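Local coordinates for protein snaclec rhodocytin subunit alpha (Agkistrodon rhodostoma, PDB 3BX4) that triggers platelet aggregation by binding the C-type lectin-like receptor CLEC1B (CLEC2), as part of a venom toxin that is a non-covalent dimer of disulfide-linked alpha-beta heterodimers, at residues E67-W71 / Q125-V130. Numbering follows the deposited sequence.
Sequences EDYVW and QMHAFV
The carboxylate of Glu67 stands in for a backbone strand partner: its OE1 accepts a hydrogen bond from the amide N of Ala128 (2.9 Å), and its OE2 one from ND1 of His127 (2.9 Å). Two methylenes give the reach, and chi1 t with chi2 p turns the carboxylate back so that OE2 also accepts a hydrogen bond from N of Tyr69 (3.2 Å); Gln23 donates its side-chain amide to OE1. His127, chi1 m, spends its second ring nitrogen locally, NE2 donating to OE1 of Gln125 (2.9 Å). Asp68 (phi/psi -94/-26) departs from the extended conformation; after it, segments 69-71 and 127-130 pair in parallel sense, axes 4.3 Å apart, directions diverging by 47° (crossing angle -47°), with Trp71 opposite Phe129 (CA to CA 4.4 Å). N of Trp71 donates to O of Ala128 (2.8 Å), and N of Val130 to O of Trp71 (3.3 Å). This is the parallel pairing of strands 69-76 and 127-133 in the mixed sheet of a C-type lectin-like domain. NE1 of Trp71 donates a hydrogen bond to O of Gln125 (3.2 Å). Flat imidazole suits the gap between two larger rings: the edge of Tyr69 meets the face of His127 (centroids 5.5 Å, planes 72°), and the edge of His127 points, offset, to the face of the Trp71 five-membered ring (5.6 Å, 76°). The small methyl of Ala128 leaves room on its face for Val70, CB to CG2 4.1 Å; beta-branched Val70 and Val130 touch through CG1 and CG2 respectively (3.7 Å) and pack against Ile58 of helix 48-59.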
# COMPACT_ATOMS: atom_id res chain seq x y z
N GLU C 67 21.80 10.92 -7.82
CA GLU C 67 20.58 10.44 -7.16
C GLU C 67 20.55 10.94 -5.69
O GLU C 67 21.59 10.88 -5.02
CB GLU C 67 20.54 8.90 -7.23
CG GLU C 67 19.41 8.31 -6.45
CD GLU C 67 18.03 8.63 -7.03
OE1 GLU C 67 17.58 7.93 -7.98
OE2 GLU C 67 17.39 9.53 -6.47
N ASP C 68 19.38 11.39 -5.18
CA ASP C 68 19.28 11.84 -3.81
C ASP C 68 18.83 10.76 -2.86
O ASP C 68 19.08 10.84 -1.65
CB ASP C 68 18.39 13.08 -3.60
CG ASP C 68 17.06 13.04 -4.33
OD1 ASP C 68 16.74 12.05 -5.08
OD2 ASP C 68 16.31 14.07 -4.13
N TYR C 69 18.11 9.81 -3.41
CA TYR C 69 17.57 8.70 -2.53
C TYR C 69 17.71 7.38 -3.23
O TYR C 69 17.65 7.30 -4.46
CB TYR C 69 16.08 8.88 -2.22
CG TYR C 69 15.81 10.09 -1.37
CD1 TYR C 69 15.97 10.07 0.03
CD2 TYR C 69 15.46 11.28 -1.96
CE1 TYR C 69 15.74 11.22 0.80
CE2 TYR C 69 15.21 12.43 -1.19
CZ TYR C 69 15.36 12.39 0.17
OH TYR C 69 15.14 13.56 0.88
N VAL C 70 17.92 6.28 -2.45
CA VAL C 70 18.01 4.99 -3.05
C VAL C 70 17.12 4.07 -2.16
O VAL C 70 17.37 4.04 -0.97
CB VAL C 70 19.49 4.48 -3.05
CG1 VAL C 70 19.51 2.94 -3.36
CG2 VAL C 70 20.40 5.37 -4.04
N TRP C 71 16.13 3.42 -2.76
CA TRP C 71 15.17 2.57 -1.94
C TRP C 71 15.90 1.40 -1.41
O TRP C 71 16.68 0.79 -2.09
CB TRP C 71 14.05 2.08 -2.84
CG TRP C 71 13.09 3.16 -3.29
CD1 TRP C 71 12.71 3.46 -4.63
CD2 TRP C 71 12.36 4.07 -2.47
NE1 TRP C 71 11.78 4.45 -4.63
CE2 TRP C 71 11.53 4.87 -3.34
CE3 TRP C 71 12.31 4.31 -1.10
CZ2 TRP C 71 10.68 5.91 -2.83
CZ3 TRP C 71 11.45 5.26 -0.58
CH2 TRP C 71 10.62 6.09 -1.45
N GLN C 125 7.38 7.93 -5.16
CA GLN C 125 8.45 8.59 -5.93
C GLN C 125 9.42 7.59 -6.54
O GLN C 125 9.78 6.52 -5.97
CB GLN C 125 9.24 9.59 -5.09
CG GLN C 125 8.45 10.82 -4.70
CD GLN C 125 9.38 11.89 -4.21
OE1 GLN C 125 10.60 11.79 -4.36
NE2 GLN C 125 8.81 12.90 -3.57
N MET C 126 9.87 7.88 -7.73
CA MET C 126 10.79 7.04 -8.49
C MET C 126 12.23 7.36 -8.13
O MET C 126 12.73 8.49 -8.27
CB MET C 126 10.53 7.23 -10.05
CG MET C 126 9.17 6.71 -10.52
SD MET C 126 8.75 7.63 -12.09
CE MET C 126 9.77 6.68 -13.12
N HIS C 127 12.92 6.33 -7.67
CA HIS C 127 14.33 6.43 -7.31
C HIS C 127 15.07 5.15 -7.66
O HIS C 127 14.46 4.12 -7.87
CB HIS C 127 14.52 6.78 -5.81
CG HIS C 127 13.97 8.12 -5.43
ND1 HIS C 127 14.62 9.30 -5.74
CD2 HIS C 127 12.76 8.47 -4.93
CE1 HIS C 127 13.85 10.32 -5.40
NE2 HIS C 127 12.74 9.85 -4.86
N ALA C 128 16.39 5.25 -7.66
CA ALA C 128 17.29 4.10 -7.78
C ALA C 128 17.04 3.19 -6.52
O ALA C 128 16.37 3.60 -5.57
CB ALA C 128 18.73 4.60 -7.75
N PHE C 129 17.57 1.98 -6.60
CA PHE C 129 17.27 1.02 -5.48
C PHE C 129 18.33 -0.06 -5.42
O PHE C 129 19.11 -0.29 -6.30
CB PHE C 129 15.88 0.42 -5.72
CG PHE C 129 15.70 -0.26 -7.03
CD1 PHE C 129 15.28 0.46 -8.18
CD2 PHE C 129 15.96 -1.61 -7.20
CE1 PHE C 129 15.13 -0.17 -9.40
CE2 PHE C 129 15.82 -2.24 -8.43
CZ PHE C 129 15.41 -1.49 -9.58
N VAL C 130 18.36 -0.88 -4.33
CA VAL C 130 19.37 -1.89 -4.36
C VAL C 130 18.63 -3.24 -4.02
O VAL C 130 17.78 -3.18 -3.11
CB VAL C 130 20.43 -1.67 -3.18
CG1 VAL C 130 21.37 -2.85 -3.12
CG2 VAL C 130 21.23 -0.32 -3.46